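Local atomic coordinates of endonuclease 2 (Arabidopsis thaliana, PDB entry 4CXP), a protein that cleaves RNA and single-stranded DNA, and double-stranded DNA less readily, as a metal-dependent endonuclease of the S1/P1 type that leaves 5'-phosphate ends. Residues V118-F121 with M122-H126; N152-H155 with I156-N160. All coordinates share one frame; numbering follows the deposited sequence.

Contact 1 (V118-F121 with M122-H126). With ZN (zinc ion), chain E; ZN (zinc ion), chain G.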
loop_
_atom_site.group_PDB
_atom_site.type_symbol
_atom_site.label_atom_id
_atom_site.label_comp_id
_atom_site.label_asym_id
_atom_site.label_seq_id
_atom_site.Cartn_x
_atom_site.Cartn_y
_atom_site.Cartn_z
ATOM N N VAL A 118 -2.679 -7.418 -7.354
ATOM C CA VAL A 118 -3.571 -6.368 -6.960
ATOM C C VAL A 118 -3.537 -6.173 -5.428
ATOM O O VAL A 118 -3.640 -5.040 -4.956
ATOM C CB VAL A 118 -4.957 -6.593 -7.577
ATOM C CG1 VAL A 118 -5.774 -7.558 -6.750
ATOM C CG2 VAL A 118 -5.656 -5.272 -7.759
ATOM N N SER A 119 -3.362 -7.250 -4.669
ATOM C CA SER A 119 -3.310 -7.151 -3.227
ATOM C C SER A 119 -2.096 -6.341 -2.787
ATOM O O SER A 119 -2.195 -5.453 -1.946
ATOM C CB SER A 119 -3.305 -8.548 -2.614
ATOM O OG SER A 119 -4.536 -9.211 -2.902
ATOM N N HIS A 120 -0.944 -6.646 -3.351
ATOM C CA HIS A 120 0.270 -5.919 -3.021
ATOM C C HIS A 120 0.197 -4.465 -3.495
ATOM O O HIS A 120 0.549 -3.552 -2.752
ATOM C CB HIS A 120 1.480 -6.608 -3.671
ATOM C CG HIS A 120 2.781 -5.992 -3.299
ATOM N ND1 HIS A 120 3.503 -6.396 -2.203
ATOM C CD2 HIS A 120 3.504 -5.011 -3.884
ATOM C CE1 HIS A 120 4.608 -5.674 -2.123
ATOM N NE2 HIS A 120 4.642 -4.833 -3.139
ATOM N N PHE A 121 -0.226 -4.253 -4.733
ATOM C CA PHE A 121 -0.243 -2.905 -5.295
ATOM C C PHE A 121 -1.288 -2.008 -4.639
ATOM O O PHE A 121 -1.038 -0.813 -4.478
ATOM C CB PHE A 121 -0.421 -2.966 -6.815
ATOM C CG PHE A 121 0.748 -3.589 -7.547
ATOM C CD1 PHE A 121 2.047 -3.415 -7.124
ATOM C CD2 PHE A 121 0.528 -4.334 -8.691
ATOM C CE1 PHE A 121 3.099 -3.995 -7.810
ATOM C CE2 PHE A 121 1.579 -4.913 -9.381
ATOM C CZ PHE A 121 2.866 -4.744 -8.932
ATOM N N MET A 122 -2.433 -2.553 -4.232
ATOM C CA MET A 122 -3.368 -1.758 -3.453
ATOM C C MET A 122 -2.701 -1.285 -2.160
ATOM O O MET A 122 -2.953 -0.178 -1.681
ATOM C CB MET A 122 -4.630 -2.538 -3.140
ATOM C CG MET A 122 -5.701 -1.677 -2.479
ATOM S SD MET A 122 -6.310 -0.346 -3.531
ATOM C CE MET A 122 -7.393 -1.290 -4.604
ATOM N N GLY A 123 -1.835 -2.107 -1.573
ATOM C CA GLY A 123 -1.046 -1.650 -0.464
ATOM C C GLY A 123 -0.043 -0.578 -0.829
ATOM O O GLY A 123 0.005 0.482 -0.203
ATOM N N ASP A 124 0.773 -0.824 -1.850
ATOM C CA ASP A 124 1.822 0.114 -2.197
ATOM C C ASP A 124 1.270 1.485 -2.570
ATOM O O ASP A 124 1.888 2.492 -2.239
ATOM C CB ASP A 124 2.727 -0.441 -3.304
ATOM C CG ASP A 124 3.884 -1.275 -2.789
ATOM O OD1 ASP A 124 3.995 -1.408 -1.559
ATOM O OD2 ASP A 124 4.642 -1.772 -3.638
ATOM N N ILE A 125 0.124 1.563 -3.257
ATOM C CA ILE A 125 -0.407 2.862 -3.654
ATOM C C ILE A 125 -0.849 3.678 -2.453
ATOM O O ILE A 125 -1.102 4.871 -2.597
ATOM C CB ILE A 125 -1.514 2.729 -4.714
ATOM C CG1 ILE A 125 -1.677 4.026 -5.503
ATOM C CG2 ILE A 125 -2.826 2.254 -4.092
ATOM C CD1 ILE A 125 -2.530 3.850 -6.743
ATOM N N HIS A 126 -0.939 3.062 -1.273
ATOM C CA HIS A 126 -1.245 3.765 -0.033
ATOM C C HIS A 126 -0.030 4.206 0.766
ATOM O O HIS A 126 -0.185 4.947 1.732
ATOM C CB HIS A 126 -2.199 2.930 0.841
ATOM C CG HIS A 126 -3.612 2.988 0.366
ATOM N ND1 HIS A 126 -4.130 2.177 -0.611
ATOM C CD2 HIS A 126 -4.604 3.843 0.698
ATOM C CE1 HIS A 126 -5.381 2.542 -0.858
ATOM N NE2 HIS A 126 -5.701 3.551 -0.075
HETATM ZN ZN ZN E . 6.155 -3.302 -3.541
HETATM ZN ZN ZN G . 5.219 -2.431 -0.232
#

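Contact 2 (N152-H155 with I156-N160). With ZN (zinc ion), chain F.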
loop_
_atom_site.group_PDB
_atom_site.type_symbol
_atom_site.label_atom_id
_atom_site.label_comp_id
_atom_site.label_asym_id
_atom_site.label_seq_id
_atom_site.Cartn_x
_atom_site.Cartn_y
_atom_site.Cartn_z
ATOM N N ASN A 152 17.162 5.516 5.229
ATOM C CA ASN A 152 16.616 6.485 4.294
ATOM C C ASN A 152 15.128 6.700 4.566
ATOM O O ASN A 152 14.455 5.877 5.185
ATOM C CB ASN A 152 16.920 6.130 2.837
ATOM C CG ASN A 152 16.138 4.945 2.348
ATOM O OD1 ASN A 152 14.929 4.998 2.222
ATOM N ND2 ASN A 152 16.830 3.856 2.055
ATOM N N LEU A 153 14.620 7.836 4.104
ATOM C CA LEU A 153 13.269 8.235 4.448
ATOM C C LEU A 153 12.234 7.250 3.880
ATOM O O LEU A 153 11.215 6.975 4.508
ATOM C CB LEU A 153 12.996 9.655 3.970
ATOM C CG LEU A 153 11.670 10.244 4.435
ATOM C CD1 LEU A 153 11.602 10.368 5.952
ATOM C CD2 LEU A 153 11.433 11.583 3.756
ATOM N N HIS A 154 12.477 6.744 2.674
ATOM C CA HIS A 154 11.572 5.776 2.105
ATOM C C HIS A 154 11.417 4.544 3.008
ATOM O O HIS A 154 10.304 4.087 3.274
ATOM C CB HIS A 154 12.015 5.373 0.693
ATOM C CG HIS A 154 11.018 4.507 0.015
ATOM N ND1 HIS A 154 10.116 4.987 -0.899
ATOM C CD2 HIS A 154 10.718 3.201 0.177
ATOM C CE1 HIS A 154 9.319 4.005 -1.281
ATOM N NE2 HIS A 154 9.654 2.908 -0.625
ATOM N N HIS A 155 12.550 4.029 3.467
ATOM C CA HIS A 155 12.560 2.866 4.321
ATOM C C HIS A 155 11.860 3.132 5.653
ATOM O O HIS A 155 11.217 2.243 6.216
ATOM C CB HIS A 155 14.008 2.398 4.540
ATOM C CG HIS A 155 14.111 1.045 5.176
ATOM N ND1 HIS A 155 14.183 0.836 6.537
ATOM C CD2 HIS A 155 14.140 -0.182 4.616
ATOM C CE1 HIS A 155 14.285 -0.459 6.784
ATOM N NE2 HIS A 155 14.259 -1.099 5.635
ATOM N N ILE A 156 11.994 4.340 6.164
ATOM C CA ILE A 156 11.301 4.706 7.398
ATOM C C ILE A 156 9.798 4.523 7.218
ATOM O O ILE A 156 9.125 4.021 8.122
ATOM C CB ILE A 156 11.717 6.129 7.830
ATOM C CG1 ILE A 156 13.145 6.069 8.409
ATOM C CG2 ILE A 156 10.735 6.719 8.823
ATOM C CD1 ILE A 156 13.798 7.415 8.576
ATOM N N TRP A 157 9.258 4.953 6.074
ATOM C CA TRP A 157 7.849 4.793 5.784
ATOM C C TRP A 157 7.468 3.369 5.419
ATOM O O TRP A 157 6.392 2.899 5.807
ATOM C CB TRP A 157 7.436 5.830 4.733
ATOM C CG TRP A 157 7.265 7.172 5.361
ATOM C CD1 TRP A 157 8.249 8.061 5.728
ATOM C CD2 TRP A 157 6.033 7.716 5.855
ATOM N NE1 TRP A 157 7.682 9.129 6.378
ATOM C CE2 TRP A 157 6.329 8.943 6.459
ATOM C CE3 TRP A 157 4.704 7.287 5.818
ATOM C CZ2 TRP A 157 5.346 9.742 7.035
ATOM C CZ3 TRP A 157 3.735 8.088 6.369
ATOM C CH2 TRP A 157 4.060 9.300 6.973
ATOM N N ASP A 158 8.322 2.642 4.706
ATOM C CA ASP A 158 7.994 1.254 4.399
ATOM C C ASP A 158 7.963 0.394 5.667
ATOM O O ASP A 158 7.112 -0.498 5.767
ATOM C CB ASP A 158 9.039 0.610 3.467
ATOM C CG ASP A 158 8.791 0.821 1.985
ATOM O OD1 ASP A 158 7.695 1.249 1.559
ATOM O OD2 ASP A 158 9.729 0.489 1.210
ATOM N N SER A 159 8.927 0.631 6.561
ATOM C CA SER A 159 9.249 -0.315 7.609
ATOM C C SER A 159 9.484 0.268 8.991
ATOM O O SER A 159 8.974 -0.266 9.973
ATOM C CB SER A 159 10.496 -1.122 7.203
ATOM O OG SER A 159 10.224 -1.925 6.078
ATOM N N ASN A 160 10.328 1.291 9.143
ATOM C CA ASN A 160 10.785 1.614 10.501
ATOM C C ASN A 160 9.689 2.099 11.420
ATOM O O ASN A 160 9.655 1.696 12.587
ATOM C CB ASN A 160 11.928 2.629 10.537
ATOM C CG ASN A 160 13.168 2.136 9.845
ATOM O OD1 ASN A 160 14.016 1.434 10.436
ATOM N ND2 ASN A 160 13.307 2.501 8.628
HETATM ZN ZN ZN F . 8.755 0.941 -0.671
HETATM O O HOH W 1 10.235 0.391 -2.039
#

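Contact 1 (V118-F121 with M122-H126)
H120 and D124 stand one helical turn apart on helix 111-124 and share a zinc ion, bound by H120 NE2 at 2.2 Å and by D124 OD2 at 2.2 Å. The imidazole plane is turned 72° from the carboxylate. H120 has CG anti to its backbone N (chi1 -175°), which swings the ring out from the helix, so that NE2 meets the zinc beside D124 OD2; H120 ND1, on the far side of the ring, is held by the carbonyl of C41. D124 bridges two metals, since its OD1 binds a second zinc ion at 2.1 Å. D45 and H58 also bind the first zinc; W1 and H6 join D124 at the second. D124 N bonds H120 O at 2.9 Å and I125 N bonds F121 O at 2.9 Å, whereas G123 N to S119 O is weak at 3.4 Å. The body of the helix is packed tightly: F121 lies on L57, V85 and A88, I125 on V85, P206 and A210, and M122 on Y209 and L254. The metal face differs, for there a bound sulfate lies by D124. One carboxylate spanning two zinc ions, an oxygen to each, ties both metal sites together, consistent with a shared cluster that binds phosphate.

Contact 2 (N152-H155 with I156-N160)
H154 and D158 bind one zinc ion from successive turns at the start of helix 153-169, an HxxxD metal pair in the S1/P1 nuclease fold. H154 NE2 reaches the metal at 2.2 Å, while the D158 carboxylate is bidentate and uneven, OD2 at 2.2 Å and OD1 at 2.5 Å from the zinc. D158 has CG anti to its carbonyl carbon (chi1 -87°), which carries the carboxylate to the metal. Ring and carboxylate stand almost perpendicular, 88° apart, with D158 OD2 at the edge of the imidazole. A water and H130 also bind this zinc. The second shell sets these ligands: H154 ND1 is hydrogen-bonded to G138 O, and D158 OD1 receives bonds from Q127 NE2 and the amino group of W1. The helix start is fixed by N152, an N-cap whose OD1 accepts from H155 N at 2.9 Å, the donor lying above the carbonyl plane. L153 CD1 lies beside W157 CD1, and the indole NE1 bonds Y235 OH. Farther from the metal, H155 O accepts from both S159 N and N160 N where the helix widens into a pi-type turn. At the edge of the H155 ring, N160 ND2 makes a weak bond of 2.8 Å to H155 ND1, the amide plane turned 59° from the ring. An alanine at N160 would remove that amide, and the H155 imidazole would probably be left freer to turn about its CB-CG bond. One face of the same ring carries S159 CB, a CH-pi contact 4.1 Å from the H155 ring centroid.

From the N terminus, the chain reaches contact 1 at the C-terminal end of helix 111-124, passes through strands 131-133, 143-146 and 149-152, and enters contact 2 as helix 153-169 begins. Each contact links residues about one turn apart within its own helix and closes no long loop; the two follow in series, neither nesting nor crossing. The centres of contact 1 and contact 2 lie about 16 Å apart, and the nearest atoms of contact 1 and contact 2 about 6 Å apart, without touching. The N-terminal residue joins them: W1 shares a zinc ion with D124 and donates to D158. Contact 1 sits between helices 85-96, 206-221 and 233-262, whereas contact 2 rests against helix 233-262 and strands 143-146 and 230-231.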